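Local coordinates for DNA repair protein RAD2 (Saccharomyces cerevisiae, PDB 4Q0W) that cuts single-stranded DNA next to duplex as a magnesium-dependent endonuclease, making an incision essential for excision repair of DNA damaged by ultraviolet light, bulky adducts or cross-links, at residues S31-I34 with Y35-K39; L293-K296 with L297-N300; K353-E356 with I357-L361. All coordinates share one frame; numbering follows the deposited sequence.

Contact 1: S31-I34 with Y35-K39. With nucleotides of chain C; nucleotides of chain D.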
ATOM      1  N   SER A  31     -19.228 -18.408 -16.478  1.00 22.81           N
ATOM      2  CA  SER A  31     -19.949 -17.135 -16.592  1.00 26.01           C
ATOM      3  C   SER A  31     -19.149 -15.962 -17.182  1.00 27.14           C
ATOM      4  O   SER A  31     -19.726 -15.086 -17.831  1.00 34.95           O
ATOM      5  CB  SER A  31     -20.508 -16.733 -15.218  1.00 27.10           C
ATOM      6  OG  SER A  31     -19.459 -16.545 -14.267  1.00 26.50           O
ATOM      7  N   ILE A  32     -17.838 -15.922 -16.956  1.00 21.23           N
ATOM      8  CA  ILE A  32     -17.042 -14.804 -17.470  1.00 29.05           C
ATOM      9  C   ILE A  32     -15.961 -15.214 -18.482  1.00 29.83           C
ATOM     10  O   ILE A  32     -15.132 -14.392 -18.884  1.00 29.22           O
ATOM     11  CB  ILE A  32     -16.398 -13.953 -16.336  1.00 33.84           C
ATOM     12  CG1 ILE A  32     -15.348 -14.758 -15.576  1.00 31.32           C
ATOM     13  CG2 ILE A  32     -17.455 -13.397 -15.396  1.00 34.34           C
ATOM     14  CD1 ILE A  32     -14.336 -13.894 -14.853  1.00 41.22           C
ATOM     15  N   TRP A  33     -15.968 -16.478 -18.891  1.00 26.90           N
ATOM     16  CA  TRP A  33     -14.984 -16.967 -19.861  1.00 23.88           C
ATOM     17  C   TRP A  33     -14.974 -16.167 -21.175  1.00 22.85           C
ATOM     18  O   TRP A  33     -13.907 -15.783 -21.671  1.00 19.84           O
ATOM     19  CB  TRP A  33     -15.242 -18.442 -20.184  1.00 20.04           C
ATOM     20  CG  TRP A  33     -14.843 -19.397 -19.100  1.00 29.10           C
ATOM     21  CD1 TRP A  33     -14.655 -19.120 -17.761  1.00 24.92           C
ATOM     22  CD2 TRP A  33     -14.568 -20.791 -19.264  1.00 23.62           C
ATOM     23  NE1 TRP A  33     -14.286 -20.271 -17.092  1.00 23.50           N
ATOM     24  CE2 TRP A  33     -14.220 -21.305 -17.994  1.00 23.52           C
ATOM     25  CE3 TRP A  33     -14.577 -21.657 -20.367  1.00 21.89           C
ATOM     26  CZ2 TRP A  33     -13.885 -22.647 -17.798  1.00 18.79           C
ATOM     27  CZ3 TRP A  33     -14.241 -22.991 -20.168  1.00 23.23           C
ATOM     28  CH2 TRP A  33     -13.909 -23.473 -18.890  1.00 20.27           C
ATOM     29  N   ILE A  34     -16.151 -15.918 -21.744  1.00 20.93           N
ATOM     30  CA  ILE A  34     -16.189 -15.252 -23.052  1.00 30.95           C
ATOM     31  C   ILE A  34     -15.535 -13.877 -22.970  1.00 35.62           C
ATOM     32  O   ILE A  34     -14.604 -13.581 -23.727  1.00 30.86           O
ATOM     33  CB  ILE A  34     -17.608 -15.132 -23.621  1.00 31.96           C
ATOM     34  CG1 ILE A  34     -18.181 -16.510 -23.943  1.00 27.40           C
ATOM     35  CG2 ILE A  34     -17.606 -14.294 -24.901  1.00 40.43           C
ATOM     36  CD1 ILE A  34     -19.652 -16.467 -24.339  1.00 27.52           C
ATOM     37  N   TYR A  35     -16.004 -13.057 -22.030  1.00 30.42           N
ATOM     38  CA  TYR A  35     -15.481 -11.705 -21.869  1.00 37.69           C
ATOM     39  C   TYR A  35     -13.991 -11.744 -21.603  1.00 37.61           C
ATOM     40  O   TYR A  35     -13.237 -10.904 -22.098  1.00 40.48           O
ATOM     41  CB  TYR A  35     -16.198 -10.961 -20.732  1.00 39.21           C
ATOM     42  CG  TYR A  35     -15.899  -9.479 -20.744  1.00 51.87           C
ATOM     43  CD1 TYR A  35     -16.411  -8.658 -21.746  1.00 52.67           C
ATOM     44  CD2 TYR A  35     -15.091  -8.897 -19.767  1.00 51.81           C
ATOM     45  CE1 TYR A  35     -16.133  -7.294 -21.775  1.00 53.38           C
ATOM     46  CE2 TYR A  35     -14.808  -7.534 -19.786  1.00 54.82           C
ATOM     47  CZ  TYR A  35     -15.330  -6.740 -20.794  1.00 61.88           C
ATOM     48  OH  TYR A  35     -15.053  -5.392 -20.823  1.00 61.50           O
ATOM     49  N   GLN A  36     -13.576 -12.741 -20.832  1.00 33.50           N
ATOM     50  CA  GLN A  36     -12.179 -12.925 -20.476  1.00 33.73           C
ATOM     51  C   GLN A  36     -11.307 -13.232 -21.699  1.00 39.87           C
ATOM     52  O   GLN A  36     -10.218 -12.675 -21.849  1.00 43.16           O
ATOM     53  CB  GLN A  36     -12.080 -14.052 -19.446  1.00 38.65           C
ATOM     54  CG  GLN A  36     -10.728 -14.224 -18.793  1.00 44.22           C
ATOM     55  CD  GLN A  36     -10.796 -15.143 -17.583  1.00 47.51           C
ATOM     56  OE1 GLN A  36     -10.305 -16.273 -17.618  1.00 44.95           O
ATOM     57  NE2 GLN A  36     -11.409 -14.660 -16.504  1.00 46.35           N
ATOM     58  N   PHE A  37     -11.785 -14.119 -22.566  1.00 33.82           N
ATOM     59  CA  PHE A  37     -11.048 -14.468 -23.777  1.00 34.77           C
ATOM     60  C   PHE A  37     -10.983 -13.285 -24.741  1.00 39.85           C
ATOM     61  O   PHE A  37      -9.977 -13.082 -25.422  1.00 43.28           O
ATOM     62  CB  PHE A  37     -11.693 -15.676 -24.456  1.00 30.02           C
ATOM     63  CG  PHE A  37     -11.513 -16.967 -23.695  1.00 30.27           C
ATOM     64  CD1 PHE A  37     -10.262 -17.349 -23.243  1.00 27.37           C
ATOM     65  CD2 PHE A  37     -12.598 -17.789 -23.427  1.00 29.57           C
ATOM     66  CE1 PHE A  37     -10.096 -18.530 -22.537  1.00 23.06           C
ATOM     67  CE2 PHE A  37     -12.441 -18.973 -22.720  1.00 27.36           C
ATOM     68  CZ  PHE A  37     -11.190 -19.340 -22.274  1.00 26.17           C
ATOM     69  N   LEU A  38     -12.068 -12.516 -24.797  1.00 42.21           N
ATOM     70  CA  LEU A  38     -12.114 -11.273 -25.567  1.00 49.73           C
ATOM     71  C   LEU A  38     -11.000 -10.315 -25.163  1.00 52.27           C
ATOM     72  O   LEU A  38     -10.323  -9.745 -26.019  1.00 57.89           O
ATOM     73  CB  LEU A  38     -13.456 -10.574 -25.369  1.00 43.30           C
ATOM     74  CG  LEU A  38     -14.546 -10.792 -26.409  1.00 46.33           C
ATOM     75  CD1 LEU A  38     -14.714 -12.271 -26.719  1.00 52.72           C
ATOM     76  CD2 LEU A  38     -15.851 -10.193 -25.916  1.00 45.21           C
ATOM     77  N   LYS A  39     -10.814 -10.144 -23.857  1.00 49.52           N
ATOM     78  CA  LYS A  39      -9.843  -9.188 -23.335  1.00 52.43           C
ATOM     79  C   LYS A  39      -8.424  -9.747 -23.271  1.00 56.47           C
ATOM     80  O   LYS A  39      -7.453  -8.997 -23.375  1.00 56.72           O
ATOM     81  CB  LYS A  39     -10.276  -8.692 -21.948  1.00 53.12           C
ATOM     82  CG  LYS A  39     -10.681  -7.220 -21.911  1.00 59.83           C
ATOM     83  CD  LYS A  39     -11.918  -6.950 -22.765  1.00 62.34           C
ATOM     84  CE  LYS A  39     -12.108  -5.456 -23.006  1.00 64.09           C
ATOM     85  NZ  LYS A  39     -13.545  -5.101 -23.198  1.00 66.34           N
TER
ATOM     86  P    DT C   3     -16.884  -6.041 -15.937  1.00 88.09           P
ATOM     87  O5'  DT C   3     -16.269  -7.370 -16.595  1.00 54.01           O
ATOM     88  C5'  DT C   3     -16.971  -8.611 -16.518  1.00 45.18           C
ATOM     89  C4'  DT C   3     -16.098  -9.683 -15.897  1.00 41.79           C
ATOM     90  O4'  DT C   3     -14.956  -9.951 -16.733  1.00 46.70           O
ATOM     91  C3'  DT C   3     -15.518  -9.279 -14.552  1.00 49.91           C
ATOM     92  O3'  DT C   3     -16.309  -9.866 -13.533  1.00 50.85           O
ATOM     93  C2'  DT C   3     -14.091  -9.820 -14.531  1.00 46.36           C
ATOM     94  C1'  DT C   3     -13.870 -10.371 -15.930  1.00 48.22           C
ATOM     95  N1   DT C   3     -12.640  -9.861 -16.586  1.00 43.81           N
ATOM     96  C2   DT C   3     -11.528 -10.670 -16.667  1.00 36.51           C
ATOM     97  O2   DT C   3     -11.490 -11.798 -16.209  1.00 40.44           O
ATOM     98  N3   DT C   3     -10.460 -10.108 -17.316  1.00 37.13           N
ATOM     99  C4   DT C   3     -10.407  -8.836 -17.865  1.00 47.77           C
ATOM    100  O4   DT C   3      -9.398  -8.408 -18.423  1.00 55.01           O
ATOM    101  C5   DT C   3     -11.610  -8.047 -17.731  1.00 45.06           C
ATOM    102  C7   DT C   3     -11.670  -6.658 -18.293  1.00 51.72           C
ATOM    103  C6   DT C   3     -12.659  -8.588 -17.108  1.00 39.27           C
TER
ATOM    104  P    DA D  16       0.139 -15.044 -15.771  1.00 85.56           P
ATOM    105  OP1  DA D  16       0.696 -15.665 -14.540  1.00 63.57           O
ATOM    106  OP2  DA D  16       1.005 -14.854 -16.961  1.00 74.20           O
ATOM    107  O5'  DA D  16      -1.152 -15.861 -16.249  1.00 71.77           O
ATOM    108  C5'  DA D  16      -2.155 -16.234 -15.313  1.00 59.49           C
ATOM    109  C4'  DA D  16      -3.490 -16.357 -16.021  1.00 62.44           C
ATOM    110  O4'  DA D  16      -3.915 -15.054 -16.491  1.00 61.66           O
ATOM    111  C3'  DA D  16      -3.477 -17.235 -17.274  1.00 66.17           C
ATOM    112  O3'  DA D  16      -4.045 -18.518 -16.979  1.00 60.00           O
ATOM    113  C2'  DA D  16      -4.293 -16.448 -18.316  1.00 57.53           C
ATOM    114  C1'  DA D  16      -4.888 -15.314 -17.479  1.00 59.36           C
ATOM    115  N9   DA D  16      -5.206 -14.075 -18.187  1.00 55.20           N
ATOM    116  C8   DA D  16      -4.489 -13.452 -19.173  1.00 54.13           C
ATOM    117  N7   DA D  16      -5.042 -12.341 -19.608  1.00 53.66           N
ATOM    118  C5   DA D  16      -6.200 -12.220 -18.852  1.00 53.54           C
ATOM    119  C6   DA D  16      -7.235 -11.256 -18.829  1.00 47.34           C
ATOM    120  N6   DA D  16      -7.258 -10.176 -19.620  1.00 49.79           N
ATOM    121  N1   DA D  16      -8.248 -11.439 -17.948  1.00 41.74           N
ATOM    122  C2   DA D  16      -8.220 -12.518 -17.150  1.00 43.30           C
ATOM    123  N3   DA D  16      -7.306 -13.490 -17.087  1.00 45.02           N
ATOM    124  C4   DA D  16      -6.316 -13.283 -17.972  1.00 51.10           C
TER
HETATM  125  O   HOH W   1     -18.318 -13.723 -20.599  1.00 41.10           O
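Ile32 reaches Gln36 twice, through its backbone and through its side chain, at the first turn of helix 33-40. As N-cap residue it lies just before the helix, and its O accepts from Gln36 N at 3.0 Å. Its CG1 sits between the backbone N and the carbonyl carbon (chi1 67°), which brings Ile32 CD1 to 3.4 Å from Gln36 NE2 and sets the same methyl against the sugar of DT3 of chain C.

That amide belongs to an extended Gln36 side chain, whose NE2 donates to O2 of DT3 of chain C over 2.9 Å, while OE1 accepts from Arg60. Gln36 CG also packs against C2 of DA16 of chain D, so a single side chain touches both bases from the side of their O2 and C2 atoms. The helix lies in the N-domain of an XPG/RAD2 nuclease and follows a short loop after strand 25-29, which ends in Asp29, a magnesium ligand by similarity.

Trp33 and Phe37 run alongside each other in the same direction, with Trp33 CB 3.8 Å from Phe37 CE2. Beyond them Trp33 meets Phe57, Phe73 and Phe208 and makes a cation-pi contact with Arg60.

Ile34 sets CG2 alongside Leu38 CD1 at 4.0 Å, and it also packs on helices 52-66 and 148-160. Next along the helix, Tyr35 brings CD2 to 3.2 Å from O4' of DT3 of chain C and has C6 of that nucleotide at its ring edge. Lys39 NZ donates to Tyr35 OH at 2.8 Å, tying the phenol to the following turn.

Contact 2: L293-K296 with L297-N300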
ATOM      1  N   LEU A 293      -9.528   1.364  17.025  1.00 35.27           N
ATOM      2  CA  LEU A 293     -10.527   1.067  16.004  1.00 31.85           C
ATOM      3  C   LEU A 293     -11.568   2.190  15.916  1.00 29.67           C
ATOM      4  O   LEU A 293     -11.925   2.630  14.820  1.00 24.39           O
ATOM      5  CB  LEU A 293     -11.202  -0.274  16.285  1.00 30.55           C
ATOM      6  CG  LEU A 293     -12.368  -0.661  15.374  1.00 30.65           C
ATOM      7  CD1 LEU A 293     -11.963  -0.620  13.910  1.00 25.33           C
ATOM      8  CD2 LEU A 293     -12.885  -2.039  15.753  1.00 23.45           C
ATOM      9  N   ARG A 294     -12.038   2.661  17.068  1.00 28.82           N
ATOM     10  CA  ARG A 294     -13.038   3.722  17.079  1.00 26.27           C
ATOM     11  C   ARG A 294     -12.508   4.969  16.390  1.00 32.88           C
ATOM     12  O   ARG A 294     -13.181   5.550  15.541  1.00 24.23           O
ATOM     13  CB  ARG A 294     -13.463   4.071  18.499  1.00 23.81           C
ATOM     14  CG  ARG A 294     -14.521   5.171  18.553  1.00 26.78           C
ATOM     15  CD  ARG A 294     -14.959   5.451  19.985  1.00 33.34           C
ATOM     16  NE  ARG A 294     -15.506   4.253  20.625  1.00 32.49           N
ATOM     17  CZ  ARG A 294     -16.749   3.812  20.449  1.00 31.58           C
ATOM     18  NH1 ARG A 294     -17.579   4.459  19.639  1.00 26.03           N
ATOM     19  NH2 ARG A 294     -17.164   2.716  21.072  1.00 28.36           N
ATOM     20  N   LYS A 295     -11.295   5.371  16.759  1.00 28.71           N
ATOM     21  CA  LYS A 295     -10.666   6.545  16.167  0.50 33.44           C
ATOM     22  C   LYS A 295     -10.610   6.418  14.647  1.00 30.61           C
ATOM     23  O   LYS A 295     -10.876   7.378  13.919  1.00 30.37           O
ATOM     24  CB  LYS A 295      -9.263   6.746  16.742  0.50 36.59           C
ATOM     25  CG  LYS A 295      -8.825   8.201  16.821  0.50 38.76           C
ATOM     26  CD  LYS A 295      -8.440   8.767  15.460  0.50 41.09           C
ATOM     27  CE  LYS A 295      -9.047  10.148  15.250  0.50 41.80           C
ATOM     28  NZ  LYS A 295     -10.537  10.096  15.204  0.50 33.63           N
ATOM     29  N   LYS A 296     -10.279   5.225  14.173  1.00 30.03           N
ATOM     30  CA  LYS A 296     -10.228   4.968  12.735  1.00 31.37           C
ATOM     31  C   LYS A 296     -11.600   5.097  12.058  1.00 26.09           C
ATOM     32  O   LYS A 296     -11.715   5.691  10.979  1.00 21.99           O
ATOM     33  CB  LYS A 296      -9.644   3.580  12.467  1.00 26.77           C
ATOM     34  CG  LYS A 296      -9.639   3.202  11.002  1.00 31.13           C
ATOM     35  CD  LYS A 296      -8.845   1.929  10.779  1.00 38.56           C
ATOM     36  CE  LYS A 296      -8.889   1.519   9.319  1.00 32.92           C
ATOM     37  NZ  LYS A 296      -8.117   0.271   9.098  1.00 31.67           N
ATOM     38  N   LEU A 297     -12.637   4.535  12.679  1.00 21.47           N
ATOM     39  CA  LEU A 297     -13.977   4.592  12.092  1.00 24.22           C
ATOM     40  C   LEU A 297     -14.474   6.038  12.031  1.00 17.89           C
ATOM     41  O   LEU A 297     -15.040   6.469  11.022  1.00 20.89           O
ATOM     42  CB  LEU A 297     -14.948   3.686  12.865  1.00 21.55           C
ATOM     43  CG  LEU A 297     -14.571   2.194  12.918  1.00 26.97           C
ATOM     44  CD1 LEU A 297     -15.342   1.463  14.017  1.00 24.37           C
ATOM     45  CD2 LEU A 297     -14.799   1.508  11.586  1.00 13.97           C
ATOM     46  N   VAL A 298     -14.232   6.792  13.099  1.00 24.22           N
ATOM     47  CA  VAL A 298     -14.606   8.208  13.140  1.00 27.43           C
ATOM     48  C   VAL A 298     -13.923   8.974  12.010  1.00 26.90           C
ATOM     49  O   VAL A 298     -14.589   9.623  11.192  1.00 25.77           O
ATOM     50  CB  VAL A 298     -14.283   8.847  14.503  1.00 27.98           C
ATOM     51  CG1 VAL A 298     -14.525  10.355  14.470  1.00 31.31           C
ATOM     52  CG2 VAL A 298     -15.131   8.215  15.590  1.00 27.00           C
ATOM     53  N   ASN A 299     -12.601   8.863  11.940  1.00 30.02           N
ATOM     54  CA  ASN A 299     -11.841   9.528  10.888  1.00 28.91           C
ATOM     55  C   ASN A 299     -12.326   9.127   9.501  1.00 27.72           C
ATOM     56  O   ASN A 299     -12.349   9.949   8.580  1.00 28.58           O
ATOM     57  CB  ASN A 299     -10.338   9.264  11.039  1.00 36.25           C
ATOM     58  CG  ASN A 299      -9.507  10.058  10.038  1.00 43.21           C
ATOM     59  OD1 ASN A 299      -8.889   9.491   9.130  1.00 47.55           O
ATOM     60  ND2 ASN A 299      -9.510  11.378  10.184  1.00 37.31           N
ATOM     61  N   ASN A 300     -12.749   7.877   9.352  1.00 24.23           N
ATOM     62  CA  ASN A 300     -13.312   7.443   8.072  1.00 25.57           C
ATOM     63  C   ASN A 300     -14.804   7.763   7.908  1.00 19.32           C
ATOM     64  O   ASN A 300     -15.422   7.328   6.936  1.00 20.22           O
ATOM     65  CB  ASN A 300     -13.035   5.950   7.817  1.00 21.71           C
ATOM     66  CG  ASN A 300     -11.578   5.691   7.461  1.00 37.45           C
ATOM     67  OD1 ASN A 300     -10.896   6.581   6.947  1.00 33.15           O
ATOM     68  ND2 ASN A 300     -11.090   4.478   7.741  1.00 22.82           N
TER
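Leu293 overlaps Leu297 one turn further along helix 288-299, its CG 3.9 Å from Leu297 CD1. Leu293 CD1 lies 4.0 Å from Leu297 CG. The two side chains are set at a slant to each other. Leu297 carries CG anti to its carbonyl carbon (chi1 -59°), which lays the branch back over the preceding turn, 3.3 Å from Leu293 O. Phe269 and Tyr273 of helix 266-278 receive the rest of Leu297, and Trp272 of that helix receives Leu293. With the branched end of Leu297 removed, an alanine here would probably leave a gap between Leu293 and the rings of Phe269 and Tyr273.

The Arg294 side chain reaches helix 266-278. Its guanidinium is gripped by a salt bridge to Glu286, by the carbonyls of Trp272 and Tyr273 and by Gln277, and it makes a cation-pi contact with Trp272. Arg294 O takes the N-H of Val298, with 2.9 Å between O and N.

Lys296 is fully extended, CG anti to the backbone N (chi1 176°), and so carries NZ as far as the carbonyl of Gly250. On the way its CG passes 3.8 Å from Asn300 ND2. Asn300 N closes the last turn on Lys296 O at 2.9 Å, after which Asn300 leaves helical geometry.

Lys295, in the conformer given, lies near a DNA phosphate, and Lys296 packs on a sugar. One flank of the helix end thus packs on helix 266-278 while another meets the backbone of the bound DNA, an amphipathic helix docked at a protein-DNA interface.

Contact 3: K353-E356 with I357-L361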
ATOM      1  N   LYS A 353      -6.311 -31.406 -38.228  1.00 27.10           N
ATOM      2  CA  LYS A 353      -5.909 -30.633 -37.056  1.00 32.05           C
ATOM      3  C   LYS A 353      -6.806 -30.978 -35.867  1.00 34.40           C
ATOM      4  O   LYS A 353      -6.316 -31.230 -34.767  1.00 35.14           O
ATOM      5  CB  LYS A 353      -5.987 -29.135 -37.359  1.00 30.75           C
ATOM      6  CG  LYS A 353      -5.488 -28.218 -36.230  1.00 31.08           C
ATOM      7  CD  LYS A 353      -5.442 -26.748 -36.684  1.00 32.62           C
ATOM      8  CE  LYS A 353      -5.103 -25.802 -35.534  1.00 38.19           C
ATOM      9  NZ  LYS A 353      -3.876 -26.216 -34.791  1.00 44.58           N
ATOM     10  N   SER A 354      -8.117 -30.996 -36.100  1.00 27.64           N
ATOM     11  CA  SER A 354      -9.078 -31.341 -35.061  1.00 25.14           C
ATOM     12  C   SER A 354      -8.894 -32.778 -34.583  1.00 31.12           C
ATOM     13  O   SER A 354      -8.923 -33.047 -33.382  1.00 29.84           O
ATOM     14  CB  SER A 354     -10.509 -31.138 -35.570  1.00 23.05           C
ATOM     15  OG  SER A 354     -10.790 -29.764 -35.791  1.00 21.94           O
ATOM     16  N   ASP A 355      -8.719 -33.694 -35.531  1.00 25.88           N
ATOM     17  CA  ASP A 355      -8.527 -35.105 -35.229  1.00 29.95           C
ATOM     18  C   ASP A 355      -7.326 -35.333 -34.310  1.00 28.37           C
ATOM     19  O   ASP A 355      -7.399 -36.103 -33.364  1.00 27.12           O
ATOM     20  CB  ASP A 355      -8.336 -35.899 -36.527  1.00 25.64           C
ATOM     21  CG  ASP A 355      -9.642 -36.182 -37.241  1.00 31.36           C
ATOM     22  OD1 ASP A 355     -10.676 -35.590 -36.855  1.00 29.74           O
ATOM     23  OD2 ASP A 355      -9.641 -37.002 -38.194  1.00 31.20           O
ATOM     24  N   GLU A 356      -6.224 -34.651 -34.599  1.00 26.08           N
ATOM     25  CA  GLU A 356      -4.985 -34.850 -33.868  1.00 28.40           C
ATOM     26  C   GLU A 356      -5.203 -34.610 -32.378  1.00 40.39           C
ATOM     27  O   GLU A 356      -4.618 -35.297 -31.539  1.00 35.04           O
ATOM     28  CB  GLU A 356      -3.921 -33.908 -34.412  1.00 34.68           C
ATOM     29  CG  GLU A 356      -2.560 -34.050 -33.767  1.00 53.05           C
ATOM     30  CD  GLU A 356      -1.512 -33.230 -34.488  1.00 68.81           C
ATOM     31  OE1 GLU A 356      -1.901 -32.376 -35.317  1.00 58.59           O
ATOM     32  OE2 GLU A 356      -0.306 -33.446 -34.233  1.00 73.83           O
ATOM     33  N   ILE A 357      -6.075 -33.651 -32.061  1.00 37.03           N
ATOM     34  CA  ILE A 357      -6.397 -33.313 -30.676  1.00 32.15           C
ATOM     35  C   ILE A 357      -7.541 -34.163 -30.124  1.00 29.01           C
ATOM     36  O   ILE A 357      -7.479 -34.641 -28.993  1.00 33.18           O
ATOM     37  CB  ILE A 357      -6.730 -31.801 -30.538  1.00 30.20           C
ATOM     38  CG1 ILE A 357      -5.482 -30.960 -30.826  1.00 32.03           C
ATOM     39  CG2 ILE A 357      -7.270 -31.482 -29.150  1.00 32.50           C
ATOM     40  CD1 ILE A 357      -5.760 -29.496 -31.113  1.00 33.73           C
ATOM     41  N   LEU A 358      -8.575 -34.375 -30.930  1.00 25.00           N
ATOM     42  CA  LEU A 358      -9.823 -34.944 -30.427  1.00 24.21           C
ATOM     43  C   LEU A 358      -9.838 -36.471 -30.311  1.00 34.49           C
ATOM     44  O   LEU A 358     -10.431 -37.022 -29.379  1.00 29.32           O
ATOM     45  CB  LEU A 358     -11.006 -34.472 -31.285  1.00 22.73           C
ATOM     46  CG  LEU A 358     -11.410 -32.999 -31.181  1.00 25.42           C
ATOM     47  CD1 LEU A 358     -12.519 -32.687 -32.181  1.00 22.28           C
ATOM     48  CD2 LEU A 358     -11.870 -32.661 -29.751  1.00 22.44           C
ATOM     49  N   ILE A 359      -9.203 -37.152 -31.261  1.00 27.80           N
ATOM     50  CA  ILE A 359      -9.199 -38.619 -31.266  1.00 30.83           C
ATOM     51  C   ILE A 359      -8.654 -39.254 -29.967  1.00 28.38           C
ATOM     52  O   ILE A 359      -9.288 -40.168 -29.426  1.00 29.53           O
ATOM     53  CB  ILE A 359      -8.523 -39.198 -32.548  1.00 31.02           C
ATOM     54  CG1 ILE A 359      -9.412 -38.945 -33.769  1.00 30.12           C
ATOM     55  CG2 ILE A 359      -8.276 -40.692 -32.409  1.00 31.66           C
ATOM     56  CD1 ILE A 359      -8.755 -39.283 -35.102  1.00 36.41           C
ATOM     57  N   PRO A 360      -7.501 -38.769 -29.453  1.00 31.16           N
ATOM     58  CA  PRO A 360      -7.034 -39.304 -28.162  1.00 36.28           C
ATOM     59  C   PRO A 360      -8.033 -39.089 -27.019  1.00 43.96           C
ATOM     60  O   PRO A 360      -8.088 -39.913 -26.106  1.00 45.13           O
ATOM     61  CB  PRO A 360      -5.759 -38.500 -27.884  1.00 27.87           C
ATOM     62  CG  PRO A 360      -5.278 -38.075 -29.230  1.00 32.72           C
ATOM     63  CD  PRO A 360      -6.525 -37.829 -30.038  1.00 25.52           C
ATOM     64  N   LEU A 361      -8.808 -38.006 -27.074  1.00 39.36           N
ATOM     65  CA  LEU A 361      -9.808 -37.711 -26.043  1.00 36.14           C
ATOM     66  C   LEU A 361     -11.013 -38.645 -26.090  1.00 36.22           C
ATOM     67  O   LEU A 361     -11.657 -38.885 -25.073  1.00 49.47           O
ATOM     68  CB  LEU A 361     -10.286 -36.266 -26.159  1.00 28.79           C
ATOM     69  CG  LEU A 361      -9.544 -35.196 -25.361  1.00 36.96           C
ATOM     70  CD1 LEU A 361      -8.116 -35.595 -25.026  1.00 39.11           C
ATOM     71  CD2 LEU A 361      -9.567 -33.866 -26.104  1.00 32.33           C
TER
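Residues 353-356 and 357-361 form one continuous helix whose hydrogen bonding is interrupted near its end. Ser354 O receives two N-H groups, that of Leu358 at 2.8 Å and, weakly, that of Ile357 at 3.2 Å. Asp355 O takes the N-H of Ile359 at 3.0 Å. The next link is missing because Pro360 has no N-H to give to Glu356 O, and its CD lies 3.5 Å from that oxygen instead; the helix is kinked there.

Among the side chains, Asp355 meets Ile359 one turn on. Ile359 CG1 is anti to its carbonyl carbon (chi1 -70°), which turns CD1 back along the axis until it lies 3.7 Å from Asp355 CB. Ile359 CD1 is also 3.9 Å from Asp355 OD2, so an aliphatic end rests beside the carboxylate. That carboxylate is turned to a stronger partner, Arg340 of helix 336-347, with which OD2 forms a salt bridge.

Leu358 folds over the carbonyl it bonds to, with CG 3.3 Å from Ser354 O, and packs on Leu336 and Leu339 of helix 336-347 and Phe58 of helix 52-66. Ile357, on the neighbouring flank, brings CD1 to 4.1 Å from Lys353 O and also touches Phe58, Cys62 and Trp349, while Lys353 makes a cation-pi contact with Trp349.

What results is plain helix packing far from the bound DNA: the last modelled helix, 351-361, kinked at a proline, is laid by its apolar flank between helices 336-347 and 52-66, the latter from the N-domain.

How the contacts relate
The three local contacts, each along or at the end of one helix, mark different reaches of an elongated nuclease core. Contact 1 is nearest the active site, with the side chain of Ile32 about 8 Å from the bound calcium ion and about 5 Å from that of Asp76, a probable magnesium ligand. Contact 2 also meets DNA but at a remote point, its centre about 40 Å from that of contact 1, and the Asn300 side chain lies about 8 Å from a potassium ion. Contact 3 stays about 18 Å from the nucleic acid at nearest atoms. Helix 52-66 links it to contact 1, since both pack on that helix, whereas the centres of contacts 2 and 3 are about 61 Å apart.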